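Local coordinates for cytidine deaminase (Mycobacterium leprae, PDB 3R2N), which probably catalyses the zinc-dependent hydrolytic deamination of cytidine to uridine in pyrimidine salvage, working as a homotetramer, at residues V8-A17 / G34-L44; G74-C82 / L100-M111. All blocks are in the same frame, centred on the assembly; numbering follows the deposited sequence. Where two conformers were deposited one is given.

Interaction 1 (V8-A17 / G34-L44)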
ATOM      1  N   VAL D   8      13.629  27.655  -9.531  1.00 53.59           N
ATOM      2  CA  VAL D   8      12.356  26.962  -9.673  1.00 51.53           C
ATOM      3  C   VAL D   8      11.236  27.996  -9.725  1.00 51.38           C
ATOM      4  O   VAL D   8      11.165  28.885  -8.859  1.00 51.88           O
ATOM      5  CB  VAL D   8      12.128  25.905  -8.564  1.00 50.46           C
ATOM      6  CG1 VAL D   8      10.695  25.398  -8.593  1.00 49.39           C
ATOM      7  CG2 VAL D   8      13.096  24.737  -8.741  1.00 49.51           C
ATOM      8  N   ASN D   9      10.418  27.903 -10.776  1.00 50.47           N
ATOM      9  CA  ASN D   9       9.196  28.700 -10.892  1.00 51.02           C
ATOM     10  C   ASN D   9       8.027  27.975 -10.247  1.00 49.59           C
ATOM     11  O   ASN D   9       7.417  27.096 -10.846  1.00 49.00           O
ATOM     12  CB  ASN D   9       8.861  29.048 -12.349  1.00 51.41           C
ATOM     13  CG  ASN D   9       7.793  30.144 -12.460  1.00 53.25           C
ATOM     14  OD1 ASN D   9       6.802  30.156 -11.720  1.00 53.59           O
ATOM     15  ND2 ASN D   9       7.999  31.073 -13.391  1.00 53.83           N
ATOM     16  N   TRP D  10       7.713  28.362  -9.021  1.00 49.51           N
ATOM     17  CA  TRP D  10       6.697  27.667  -8.247  1.00 48.31           C
ATOM     18  C   TRP D  10       5.274  27.948  -8.738  1.00 48.55           C
ATOM     19  O   TRP D  10       4.407  27.085  -8.650  1.00 47.69           O
ATOM     20  CB  TRP D  10       6.870  27.976  -6.762  1.00 48.50           C
ATOM     21  CG  TRP D  10       8.184  27.497  -6.206  1.00 47.01           C
ATOM     22  CD1 TRP D  10       9.310  28.252  -5.999  1.00 47.66           C
ATOM     23  CD2 TRP D  10       8.510  26.160  -5.775  1.00 44.48           C
ATOM     24  NE1 TRP D  10      10.309  27.470  -5.458  1.00 46.57           N
ATOM     25  CE2 TRP D  10       9.850  26.183  -5.317  1.00 44.27           C
ATOM     26  CE3 TRP D  10       7.795  24.950  -5.724  1.00 43.66           C
ATOM     27  CZ2 TRP D  10      10.496  25.046  -4.813  1.00 42.51           C
ATOM     28  CZ3 TRP D  10       8.434  23.816  -5.225  1.00 42.98           C
ATOM     29  CH2 TRP D  10       9.781  23.877  -4.771  1.00 43.55           C
ATOM     30  N   ASP D  11       5.048  29.152  -9.259  1.00 49.80           N
ATOM     31  CA  ASP D  11       3.835  29.471 -10.018  1.00 50.32           C
ATOM     32  C   ASP D  11       3.507  28.437 -11.107  1.00 48.35           C
ATOM     33  O   ASP D  11       2.361  27.983 -11.232  1.00 47.89           O
ATOM     34  CB  ASP D  11       3.993  30.838 -10.682  1.00 52.79           C
ATOM     35  CG  ASP D  11       3.102  31.888 -10.067  1.00 57.61           C
ATOM     36  OD1 ASP D  11       1.865  31.829 -10.331  1.00 60.71           O
ATOM     37  OD2 ASP D  11       3.635  32.768  -9.337  1.00 59.80           O
ATOM     38  N   THR D  12       4.505  28.089 -11.912  1.00 46.67           N
ATOM     39  CA  THR D  12       4.284  27.164 -13.013  1.00 45.31           C
ATOM     40  C   THR D  12       3.837  25.823 -12.473  1.00 42.98           C
ATOM     41  O   THR D  12       2.837  25.274 -12.924  1.00 42.66           O
ATOM     42  CB  THR D  12       5.525  27.012 -13.858  1.00 45.07           C
ATOM     43  OG1 THR D  12       5.787  28.263 -14.485  1.00 48.13           O
ATOM     44  CG2 THR D  12       5.336  25.961 -14.930  1.00 44.62           C
ATOM     45  N   LEU D  13       4.562  25.317 -11.483  1.00 41.60           N
ATOM     46  CA  LEU D  13       4.185  24.063 -10.821  1.00 39.45           C
ATOM     47  C   LEU D  13       2.755  24.098 -10.226  1.00 39.63           C
ATOM     48  O   LEU D  13       1.996  23.138 -10.375  1.00 38.39           O
ATOM     49  CB  LEU D  13       5.224  23.690  -9.766  1.00 38.29           C
ATOM     50  CG  LEU D  13       6.622  23.357 -10.284  1.00 37.04           C
ATOM     51  CD1 LEU D  13       7.512  22.940  -9.127  1.00 36.31           C
ATOM     52  CD2 LEU D  13       6.586  22.260 -11.360  1.00 34.56           C
ATOM     53  N   GLN D  14       2.373  25.224  -9.612  1.00 40.87           N
ATOM     54  CA  GLN D  14       1.062  25.344  -8.948  1.00 41.31           C
ATOM     55  C   GLN D  14      -0.093  25.313  -9.954  1.00 41.32           C
ATOM     56  O   GLN D  14      -1.086  24.559  -9.775  1.00 41.37           O
ATOM     57  CB  GLN D  14       1.047  26.551  -7.989  1.00 42.81           C
ATOM     58  CG  GLN D  14      -0.016  27.612  -8.206  1.00 47.21           C
ATOM     59  CD  GLN D  14      -1.326  27.286  -7.555  1.00 50.09           C
ATOM     60  OE1 GLN D  14      -2.387  27.466  -8.154  1.00 52.14           O
ATOM     61  NE2 GLN D  14      -1.272  26.810  -6.318  1.00 51.00           N
ATOM     62  N   LYS D  15       0.067  26.077 -11.032  1.00 41.40           N
ATOM     63  CA  LYS D  15      -0.881  26.082 -12.157  1.00 41.54           C
ATOM     64  C   LYS D  15      -0.971  24.705 -12.815  1.00 39.70           C
ATOM     65  O   LYS D  15      -2.065  24.252 -13.136  1.00 40.02           O
ATOM     66  CB  LYS D  15      -0.519  27.147 -13.193  1.00 41.60           C
ATOM     67  CG  LYS D  15      -0.889  28.573 -12.759  1.00 45.95           C
ATOM     68  CD  LYS D  15      -0.205  29.612 -13.645  1.00 49.80           C
ATOM     69  CE  LYS D  15       0.171  30.849 -12.850  1.00 55.03           C
ATOM     70  NZ  LYS D  15      -0.754  32.029 -13.027  1.00 56.69           N
ATOM     71  N   ALA D  16       0.172  24.054 -13.013  1.00 38.26           N
ATOM     72  CA  ALA D  16       0.201  22.712 -13.641  1.00 37.03           C
ATOM     73  C   ALA D  16      -0.511  21.677 -12.785  1.00 36.01           C
ATOM     74  O   ALA D  16      -1.227  20.827 -13.310  1.00 35.98           O
ATOM     75  CB  ALA D  16       1.615  22.273 -13.919  1.00 35.51           C
ATOM     76  N   ALA D  17      -0.320  21.767 -11.467  1.00 35.80           N
ATOM     77  CA  ALA D  17      -0.983  20.868 -10.516  1.00 35.07           C
ATOM     78  C   ALA D  17      -2.490  21.123 -10.409  1.00 35.71           C
ATOM     79  O   ALA D  17      -3.260  20.186 -10.274  1.00 35.90           O
ATOM     80  CB  ALA D  17      -0.314  20.938  -9.126  1.00 34.81           C
ATOM     81  N   GLY D  34      -3.840  17.288  -7.100  1.00 28.24           N
ATOM     82  CA  GLY D  34      -2.961  17.320  -8.246  1.00 28.48           C
ATOM     83  C   GLY D  34      -1.552  17.587  -7.770  1.00 28.97           C
ATOM     84  O   GLY D  34      -1.357  18.176  -6.699  1.00 28.61           O
ATOM     85  N   VAL D  35      -0.564  17.105  -8.532  1.00 28.55           N
ATOM     86  CA  VAL D  35       0.836  17.354  -8.195  1.00 28.19           C
ATOM     87  C   VAL D  35       1.599  17.620  -9.465  1.00 28.45           C
ATOM     88  O   VAL D  35       1.243  17.127 -10.529  1.00 29.34           O
ATOM     89  CB  VAL D  35       1.497  16.179  -7.383  1.00 28.52           C
ATOM     90  CG1 VAL D  35       1.660  14.886  -8.241  1.00 26.87           C
ATOM     91  CG2 VAL D  35       2.829  16.605  -6.819  1.00 27.75           C
ATOM     92  N   ALA D  36       2.665  18.389  -9.354  1.00 28.50           N
ATOM     93  CA  ALA D  36       3.463  18.708 -10.498  1.00 28.97           C
ATOM     94  C   ALA D  36       4.898  18.841 -10.006  1.00 29.34           C
ATOM     95  O   ALA D  36       5.145  19.331  -8.890  1.00 29.00           O
ATOM     96  CB  ALA D  36       2.971  20.036 -11.174  1.00 29.57           C
ATOM     97  N   GLY D  37       5.827  18.440 -10.877  1.00 30.06           N
ATOM     98  CA  GLY D  37       7.230  18.324 -10.542  1.00 30.11           C
ATOM     99  C   GLY D  37       8.098  18.771 -11.698  1.00 30.87           C
ATOM    100  O   GLY D  37       7.719  18.613 -12.851  1.00 30.89           O
ATOM    101  N   PHE D  38       9.247  19.368 -11.381  1.00 31.17           N
ATOM    102  CA  PHE D  38      10.331  19.520 -12.353  1.00 31.69           C
ATOM    103  C   PHE D  38      11.340  18.403 -12.187  1.00 31.42           C
ATOM    104  O   PHE D  38      11.733  18.067 -11.070  1.00 31.23           O
ATOM    105  CB  PHE D  38      11.017  20.855 -12.181  1.00 31.44           C
ATOM    106  CG  PHE D  38      10.249  22.004 -12.748  1.00 32.13           C
ATOM    107  CD1 PHE D  38       9.794  21.972 -14.065  1.00 31.11           C
ATOM    108  CD2 PHE D  38      10.004  23.142 -11.981  1.00 31.67           C
ATOM    109  CE1 PHE D  38       9.091  23.062 -14.625  1.00 29.88           C
ATOM    110  CE2 PHE D  38       9.307  24.237 -12.530  1.00 32.95           C
ATOM    111  CZ  PHE D  38       8.836  24.178 -13.859  1.00 31.80           C
ATOM    112  N   VAL D  39      11.747  17.810 -13.299  1.00 31.94           N
ATOM    113  CA  VAL D  39      12.772  16.760 -13.263  1.00 31.78           C
ATOM    114  C   VAL D  39      14.122  17.467 -13.483  1.00 32.92           C
ATOM    115  O   VAL D  39      14.146  18.658 -13.838  1.00 33.20           O
ATOM    116  CB  VAL D  39      12.476  15.646 -14.297  1.00 31.23           C
ATOM    117  CG1 VAL D  39      13.285  14.444 -14.007  1.00 31.61           C
ATOM    118  CG2 VAL D  39      11.002  15.259 -14.228  1.00 30.40           C
ATOM    119  N   ASN D  40      15.226  16.765 -13.225  1.00 33.25           N
ATOM    120  CA  ASN D  40      16.566  17.335 -13.343  1.00 34.15           C
ATOM    121  C   ASN D  40      17.001  17.667 -14.777  1.00 36.03           C
ATOM    122  O   ASN D  40      18.038  18.311 -14.965  1.00 36.84           O
ATOM    123  CB  ASN D  40      17.619  16.471 -12.624  1.00 33.39           C
ATOM    124  CG  ASN D  40      17.709  15.062 -13.182  1.00 34.08           C
ATOM    125  OD1 ASN D  40      16.815  14.611 -13.917  1.00 33.16           O
ATOM    126  ND2 ASN D  40      18.787  14.346 -12.826  1.00 31.54           N
ATOM    127  N   ASP D  41      16.215  17.235 -15.773  1.00 36.75           N
ATOM    128  CA  ASP D  41      16.381  17.708 -17.167  1.00 37.87           C
ATOM    129  C   ASP D  41      15.465  18.888 -17.530  1.00 37.88           C
ATOM    130  O   ASP D  41      15.397  19.302 -18.696  1.00 38.15           O
ATOM    131  CB  ASP D  41      16.213  16.549 -18.172  1.00 37.87           C
ATOM    132  CG  ASP D  41      14.745  16.134 -18.399  1.00 38.85           C
ATOM    133  OD1 ASP D  41      13.879  16.413 -17.544  1.00 36.56           O
ATOM    134  OD2 ASP D  41      14.465  15.501 -19.458  1.00 41.39           O
ATOM    135  N   GLY D  42      14.737  19.395 -16.537  1.00 37.48           N
ATOM    136  CA  GLY D  42      13.816  20.516 -16.732  1.00 37.91           C
ATOM    137  C   GLY D  42      12.375  20.227 -17.148  1.00 37.61           C
ATOM    138  O   GLY D  42      11.557  21.162 -17.233  1.00 38.03           O
ATOM    139  N   ARG D  43      12.052  18.969 -17.448  1.00 36.37           N
ATOM    140  CA  ARG D  43      10.670  18.653 -17.832  1.00 36.22           C
ATOM    141  C   ARG D  43       9.690  18.614 -16.660  1.00 35.84           C
ATOM    142  O   ARG D  43      10.040  18.258 -15.514  1.00 34.97           O
ATOM    143  CB  ARG D  43      10.549  17.372 -18.679  1.00 36.24           C
ATOM    144  CG  ARG D  43      10.501  16.085 -17.902  1.00 34.31           C
ATOM    145  CD  ARG D  43      10.629  14.899 -18.852  1.00 32.46           C
ATOM    146  NE  ARG D  43      10.648  13.634 -18.124  1.00 31.36           N
ATOM    147  CZ  ARG D  43      11.740  13.067 -17.597  1.00 32.65           C
ATOM    148  NH1 ARG D  43      11.624  11.901 -16.956  1.00 32.46           N
ATOM    149  NH2 ARG D  43      12.949  13.632 -17.721  1.00 29.17           N
ATOM    150  N   LEU D  44       8.464  19.006 -16.981  1.00 36.00           N
ATOM    151  CA  LEU D  44       7.371  19.060 -16.029  1.00 35.76           C
ATOM    152  C   LEU D  44       6.600  17.752 -16.074  1.00 34.61           C
ATOM    153  O   LEU D  44       6.148  17.342 -17.136  1.00 35.57           O
ATOM    154  CB  LEU D  44       6.431  20.210 -16.382  1.00 36.01           C
ATOM    155  CG  LEU D  44       5.718  20.869 -15.196  1.00 36.91           C
ATOM    156  CD1 LEU D  44       5.265  22.275 -15.590  1.00 37.94           C
ATOM    157  CD2 LEU D  44       4.547  20.070 -14.652  1.00 35.21           C
TER

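Interaction 2 (G74-C82 / L100-M111)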
ATOM      1  N   GLY D  74      12.805   8.251 -16.638  1.00 35.18           N
ATOM      2  CA  GLY D  74      13.556   8.352 -15.400  1.00 35.60           C
ATOM      3  C   GLY D  74      14.185   9.711 -15.191  1.00 35.75           C
ATOM      4  O   GLY D  74      13.792  10.708 -15.809  1.00 35.72           O
ATOM      5  N   GLY D  75      15.200   9.746 -14.347  1.00 36.05           N
ATOM      6  CA  GLY D  75      15.738  11.020 -13.916  1.00 36.36           C
ATOM      7  C   GLY D  75      15.485  11.193 -12.428  1.00 35.99           C
ATOM      8  O   GLY D  75      15.130  10.246 -11.735  1.00 36.04           O
ATOM      9  N   ARG D  76      15.713  12.402 -11.941  1.00 35.85           N
ATOM     10  CA  ARG D  76      15.623  12.710 -10.543  1.00 35.71           C
ATOM     11  C   ARG D  76      14.722  13.897 -10.405  1.00 35.00           C
ATOM     12  O   ARG D  76      14.884  14.880 -11.131  1.00 34.70           O
ATOM     13  CB  ARG D  76      17.000  13.106  -9.992  1.00 36.96           C
ATOM     14  CG  ARG D  76      18.070  12.026 -10.060  1.00 39.55           C
ATOM     15  CD  ARG D  76      17.842  10.872  -9.089  1.00 43.43           C
ATOM     16  NE  ARG D  76      18.183  11.217  -7.706  1.00 46.22           N
ATOM     17  CZ  ARG D  76      17.867  10.489  -6.637  1.00 46.96           C
ATOM     18  NH1 ARG D  76      17.180   9.352  -6.763  1.00 46.23           N
ATOM     19  NH2 ARG D  76      18.231  10.908  -5.429  1.00 46.67           N
ATOM     20  N   LEU D  77      13.797  13.825  -9.449  1.00 34.64           N
ATOM     21  CA  LEU D  77      12.909  14.942  -9.136  1.00 34.07           C
ATOM     22  C   LEU D  77      13.689  16.083  -8.537  1.00 34.00           C
ATOM     23  O   LEU D  77      14.616  15.879  -7.762  1.00 34.57           O
ATOM     24  CB  LEU D  77      11.805  14.509  -8.168  1.00 34.10           C
ATOM     25  CG  LEU D  77      10.705  13.593  -8.709  1.00 34.32           C
ATOM     26  CD1 LEU D  77       9.859  13.156  -7.567  1.00 35.30           C
ATOM     27  CD2 LEU D  77       9.850  14.293  -9.746  1.00 33.77           C
ATOM     28  N   VAL D  78      13.311  17.297  -8.885  1.00 33.55           N
ATOM     29  CA  VAL D  78      14.028  18.446  -8.385  1.00 33.73           C
ATOM     30  C   VAL D  78      13.132  19.405  -7.573  1.00 33.56           C
ATOM     31  O   VAL D  78      13.570  19.981  -6.576  1.00 33.71           O
ATOM     32  CB  VAL D  78      14.791  19.096  -9.567  1.00 34.80           C
ATOM     33  CG1 VAL D  78      14.750  20.593  -9.540  1.00 36.56           C
ATOM     34  CG2 VAL D  78      16.220  18.551  -9.613  1.00 35.55           C
ATOM     35  N   ALA D  79      11.869  19.550  -7.973  1.00 32.90           N
ATOM     36  CA  ALA D  79      10.937  20.388  -7.223  1.00 32.74           C
ATOM     37  C   ALA D  79       9.518  19.870  -7.389  1.00 32.26           C
ATOM     38  O   ALA D  79       9.133  19.467  -8.487  1.00 32.11           O
ATOM     39  CB  ALA D  79      11.038  21.853  -7.658  1.00 32.99           C
ATOM     40  N   VAL D  80       8.742  19.895  -6.306  1.00 31.65           N
ATOM     41  CA  VAL D  80       7.389  19.326  -6.315  1.00 31.46           C
ATOM     42  C   VAL D  80       6.394  20.242  -5.596  1.00 32.26           C
ATOM     43  O   VAL D  80       6.702  20.792  -4.525  1.00 32.35           O
ATOM     44  CB  VAL D  80       7.363  17.921  -5.644  1.00 30.75           C
ATOM     45  CG1 VAL D  80       5.960  17.370  -5.578  1.00 29.88           C
ATOM     46  CG2 VAL D  80       8.241  16.971  -6.384  1.00 30.65           C
ATOM     47  N   TYR D  81       5.201  20.380  -6.185  1.00 32.08           N
ATOM     48  CA  TYR D  81       4.122  21.196  -5.632  1.00 32.43           C
ATOM     49  C   TYR D  81       2.811  20.390  -5.688  1.00 32.35           C
ATOM     50  O   TYR D  81       2.292  20.110  -6.785  1.00 32.27           O
ATOM     51  CB  TYR D  81       3.982  22.478  -6.472  1.00 32.91           C
ATOM     52  CG  TYR D  81       3.320  23.675  -5.790  1.00 33.94           C
ATOM     53  CD1 TYR D  81       3.768  24.965  -6.028  1.00 35.33           C
ATOM     54  CD2 TYR D  81       2.227  23.519  -4.937  1.00 34.05           C
ATOM     55  CE1 TYR D  81       3.162  26.076  -5.399  1.00 35.56           C
ATOM     56  CE2 TYR D  81       1.608  24.622  -4.326  1.00 33.53           C
ATOM     57  CZ  TYR D  81       2.087  25.880  -4.554  1.00 35.66           C
ATOM     58  OH  TYR D  81       1.478  26.941  -3.935  1.00 36.68           O
ATOM     59  N   CYS D  82       2.294  20.016  -4.516  1.00 32.40           N
ATOM     60  CA  CYS D  82       1.045  19.264  -4.420  0.70 32.78           C
ATOM     61  C   CYS D  82      -0.117  20.195  -4.031  1.00 33.48           C
ATOM     62  O   CYS D  82       0.041  21.113  -3.196  1.00 34.48           O
ATOM     63  CB  CYS D  82       1.233  18.139  -3.404  0.70 32.84           C
ATOM     64  SG  CYS D  82      -0.042  16.896  -3.297  0.70 34.31           S
ATOM     65  N   LEU D 100       9.234  10.197  -2.758  1.00 29.89           N
ATOM     66  CA  LEU D 100       9.946  11.403  -3.146  1.00 30.08           C
ATOM     67  C   LEU D 100      11.419  11.384  -2.765  1.00 32.03           C
ATOM     68  O   LEU D 100      12.290  11.862  -3.521  1.00 32.47           O
ATOM     69  CB  LEU D 100       9.284  12.635  -2.531  1.00 29.03           C
ATOM     70  CG  LEU D 100       7.848  12.881  -2.951  1.00 27.42           C
ATOM     71  CD1 LEU D 100       7.175  13.898  -2.034  1.00 25.95           C
ATOM     72  CD2 LEU D 100       7.777  13.291  -4.409  1.00 25.75           C
ATOM     73  N   TYR D 101      11.696  10.847  -1.585  1.00 33.56           N
ATOM     74  CA  TYR D 101      13.047  10.760  -1.102  1.00 35.30           C
ATOM     75  C   TYR D 101      13.808   9.858  -2.035  1.00 35.23           C
ATOM     76  O   TYR D 101      14.903  10.197  -2.472  1.00 36.71           O
ATOM     77  CB  TYR D 101      13.121  10.172   0.316  1.00 36.05           C
ATOM     78  CG  TYR D 101      14.492  10.394   0.925  1.00 39.90           C
ATOM     79  CD1 TYR D 101      14.810  11.623   1.518  1.00 42.71           C
ATOM     80  CD2 TYR D 101      15.481   9.405   0.883  1.00 42.53           C
ATOM     81  CE1 TYR D 101      16.065  11.857   2.079  1.00 44.39           C
ATOM     82  CE2 TYR D 101      16.753   9.631   1.435  1.00 44.66           C
ATOM     83  CZ  TYR D 101      17.029  10.870   2.037  1.00 46.83           C
ATOM     84  OH  TYR D 101      18.274  11.148   2.601  1.00 50.57           O
ATOM     85  N   GLU D 102      13.234   8.701  -2.318  1.00 34.77           N
ATOM     86  CA  GLU D 102      13.901   7.733  -3.151  1.00 35.21           C
ATOM     87  C   GLU D 102      14.208   8.285  -4.586  1.00 34.56           C
ATOM     88  O   GLU D 102      15.207   7.903  -5.178  1.00 35.24           O
ATOM     89  CB  GLU D 102      13.139   6.402  -3.146  1.00 34.53           C
ATOM     90  CG  GLU D 102      13.752   5.393  -4.067  1.00 37.96           C
ATOM     91  CD  GLU D 102      13.832   3.996  -3.511  1.00 40.82           C
ATOM     92  OE1 GLU D 102      13.423   3.757  -2.360  1.00 43.40           O
ATOM     93  OE2 GLU D 102      14.315   3.112  -4.237  1.00 42.45           O
ATOM     94  N   HIS D 103      13.402   9.217  -5.100  1.00 33.30           N
ATOM     95  CA  HIS D 103      13.568   9.693  -6.475  1.00 33.06           C
ATOM     96  C   HIS D 103      14.061  11.117  -6.609  1.00 33.58           C
ATOM     97  O   HIS D 103      14.288  11.575  -7.728  1.00 34.31           O
ATOM     98  CB  HIS D 103      12.284   9.489  -7.281  1.00 31.76           C
ATOM     99  CG  HIS D 103      11.777   8.086  -7.199  1.00 31.11           C
ATOM    100  ND1 HIS D 103      12.412   7.040  -7.822  1.00 31.21           N
ATOM    101  CD2 HIS D 103      10.765   7.540  -6.483  1.00 29.06           C
ATOM    102  CE1 HIS D 103      11.791   5.909  -7.525  1.00 32.25           C
ATOM    103  NE2 HIS D 103      10.798   6.184  -6.700  1.00 29.90           N
ATOM    104  N   GLY D 104      14.249  11.803  -5.487  1.00 33.57           N
ATOM    105  CA  GLY D 104      14.721  13.181  -5.503  1.00 34.11           C
ATOM    106  C   GLY D 104      15.863  13.405  -4.530  1.00 35.34           C
ATOM    107  O   GLY D 104      16.599  14.408  -4.659  1.00 35.44           O
ATOM    108  N   GLY D 105      15.997  12.491  -3.552  1.00 35.11           N
ATOM    109  CA  GLY D 105      17.006  12.611  -2.510  1.00 36.47           C
ATOM    110  C   GLY D 105      16.740  13.759  -1.545  1.00 37.19           C
ATOM    111  O   GLY D 105      15.714  14.429  -1.664  1.00 36.89           O
ATOM    112  N   PRO D 106      17.672  14.013  -0.596  1.00 38.26           N
ATOM    113  CA  PRO D 106      17.492  15.016   0.478  1.00 38.70           C
ATOM    114  C   PRO D 106      17.350  16.472   0.015  1.00 38.15           C
ATOM    115  O   PRO D 106      16.844  17.304   0.751  1.00 38.82           O
ATOM    116  CB  PRO D 106      18.757  14.857   1.334  1.00 39.56           C
ATOM    117  CG  PRO D 106      19.786  14.301   0.381  1.00 40.47           C
ATOM    118  CD  PRO D 106      19.014  13.396  -0.549  1.00 39.67           C
ATOM    119  N   GLU D 107      17.787  16.771  -1.192  1.00 38.17           N
ATOM    120  CA  GLU D 107      17.833  18.153  -1.672  1.00 37.76           C
ATOM    121  C   GLU D 107      16.636  18.477  -2.563  1.00 36.70           C
ATOM    122  O   GLU D 107      16.539  19.572  -3.108  1.00 36.60           O
ATOM    123  CB  GLU D 107      19.155  18.415  -2.403  1.00 38.32           C
ATOM    124  N   LEU D 108      15.721  17.516  -2.713  1.00 35.68           N
ATOM    125  CA  LEU D 108      14.465  17.780  -3.404  1.00 34.60           C
ATOM    126  C   LEU D 108      13.698  18.899  -2.677  1.00 34.76           C
ATOM    127  O   LEU D 108      13.537  18.854  -1.455  1.00 34.89           O
ATOM    128  CB  LEU D 108      13.627  16.502  -3.497  1.00 33.40           C
ATOM    129  CG  LEU D 108      12.171  16.533  -4.004  1.00 32.06           C
ATOM    130  CD1 LEU D 108      11.976  17.204  -5.368  1.00 26.95           C
ATOM    131  CD2 LEU D 108      11.603  15.108  -4.017  1.00 27.02           C
ATOM    132  N   LYS D 109      13.237  19.892  -3.428  1.00 34.22           N
ATOM    133  CA  LYS D 109      12.379  20.922  -2.861  1.00 34.72           C
ATOM    134  C   LYS D 109      10.876  20.573  -2.988  1.00 34.23           C
ATOM    135  O   LYS D 109      10.382  20.204  -4.071  1.00 32.59           O
ATOM    136  CB  LYS D 109      12.684  22.297  -3.475  1.00 35.14           C
ATOM    137  CG  LYS D 109      14.180  22.667  -3.481  1.00 37.71           C
ATOM    138  CD  LYS D 109      14.358  24.179  -3.647  1.00 44.69           C
ATOM    139  CE  LYS D 109      15.651  24.582  -4.345  1.00 46.57           C
ATOM    140  NZ  LYS D 109      15.579  26.035  -4.701  1.00 48.15           N
ATOM    141  N   ILE D 110      10.173  20.688  -1.861  1.00 34.35           N
ATOM    142  CA  ILE D 110       8.722  20.541  -1.803  1.00 34.60           C
ATOM    143  C   ILE D 110       8.118  21.865  -1.369  1.00 35.65           C
ATOM    144  O   ILE D 110       8.575  22.451  -0.402  1.00 36.57           O
ATOM    145  CB  ILE D 110       8.326  19.488  -0.748  1.00 34.15           C
ATOM    146  CG1 ILE D 110       9.080  18.160  -0.944  1.00 33.23           C
ATOM    147  CG2 ILE D 110       6.833  19.320  -0.683  1.00 34.57           C
ATOM    148  CD1 ILE D 110       8.959  17.533  -2.303  1.00 29.87           C
ATOM    149  N   MET D 111       7.089  22.345  -2.050  1.00 36.07           N
ATOM    150  CA  MET D 111       6.330  23.488  -1.506  1.00 37.80           C
ATOM    151  C   MET D 111       5.398  23.018  -0.368  1.00 37.88           C
ATOM    152  O   MET D 111       4.793  21.963  -0.447  1.00 37.72           O
ATOM    153  CB  MET D 111       5.563  24.219  -2.617  1.00 38.38           C
ATOM    154  CG  MET D 111       4.710  25.395  -2.154  1.00 40.13           C
ATOM    155  SD  MET D 111       5.678  26.693  -1.402  1.00 41.57           S
ATOM    156  CE  MET D 111       6.179  27.608  -2.869  1.00 41.40           C
TER
HETATM  157  O   HOH W   1      16.966  16.118  -6.848  1.00 24.83           O

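Interaction 1 (V8-A17 / G34-L44)
Val-8 opens the contact from the loop before helix 10-21, its CG1 meeting the edge of the Phe-38 ring at CD2 (4.1 Å). From here the helix lies across strand 34-39, the first helix of the cytidine deaminase fold against its mixed sheet; the axes of 10-17 and 34-39 pass 6.6 Å apart at 143°. Asn-9 is the N-cap: its OD1 accepts from Thr-12 N above the carbonyl plane, while its own backbone O approaches the same ring edge. Thr-12 turns its methyl to the strand, with CG2 anti to the backbone N, and that methyl touches Leu-44 CD1 at 3.7 Å and, less closely, Phe-38 CZ. Leu-13 makes the largest contribution from the helix side. Its CD2 sits 3.6 Å from the centroid of the Phe-38 ring and only 16° off the normal, a CH-pi contact over one face, and the same methyl reaches the backbone of Gly-37. The Ala-16 and Ala-36 methyls meet at close range (CB to CB 3.8 Å), in keeping with the short axis separation, while Leu-44 CD2 lies against the same Ala-16 CB. Ala-17 packs CB against Ala-36 CB (4.0 Å). At this end the backbones meet: Gly-34 CA points a hydrogen at Ala-17 O, 3.5 Å away, with 159° at the hydrogen.

Interaction 2 (G74-C82 / L100-M111)
Strand 77-82 runs parallel to strand 109-111, their axes 4.7 Å apart and 11° from alignment, with Lys-109 N bonded to Val-78 O, Val-80 N to Lys-109 O (2.8 Å) and Met-111 N to Val-80 O. At the start of the strand, Leu-77 N donates to His-103 O of helix 94-104. Arg-76 curls back, bent at chi2 and chi3, and lays one guanidinium face over the His-103 to Gly-104 peptide; its NH1 reaches Glu-102 O at 2.9 Å, a bent bond of 136°. This is the beta-alpha-beta unit of strand 77-83, helix 94-104 and strand 109-112, whose helix begins just after the zinc ligand Cys-93 and carries Cys-96 in its first turn. Inside it, the Leu-77 and Leu-100 side chains cross at a slant, CD1 to CD2 3.8 Å, and Leu-108 CD1 touches Leu-77 CB and Val-80 CG2. Val-80 and Ile-110 lie side by side, CB to CD1 3.7 Å. The Glu-102 carboxylate turns outward to Tyr-25 and Tyr-28 of the second subunit. At the far end Met-111, with CG anti to its N (chi1 178°), sets CG over a face of the Tyr-81 ring, 3.7 Å from the centroid, and its SD obliquely beyond.

Interactions 1 and 2 lie with centres about 11 Å apart and follow one another along the chain, 8-17 / 34-44 closing before 74-82 / 100-111 opens. They share one mixed sheet, in which strands 34-39 and 77-83 are antiparallel neighbours and 109-112 comes next. The seam between them is joined by Phe-38 O and Val-78 N, 2.8 Å apart, at a classic beta bulge of Val-78 and Ala-79 facing Phe-38. Arg-43 adds a probable hydrogen bond to Gly-74 O, and Gln-14 packs on Tyr-81. Helix 10-21 thus covers the sheet beside Tyr-81, whereas Leu-77 and Val-80 face helices 61-71, which follows Cys-60, and 94-104, which carries Cys-96; interaction 2 therefore probably backs the zinc site more directly than interaction 1.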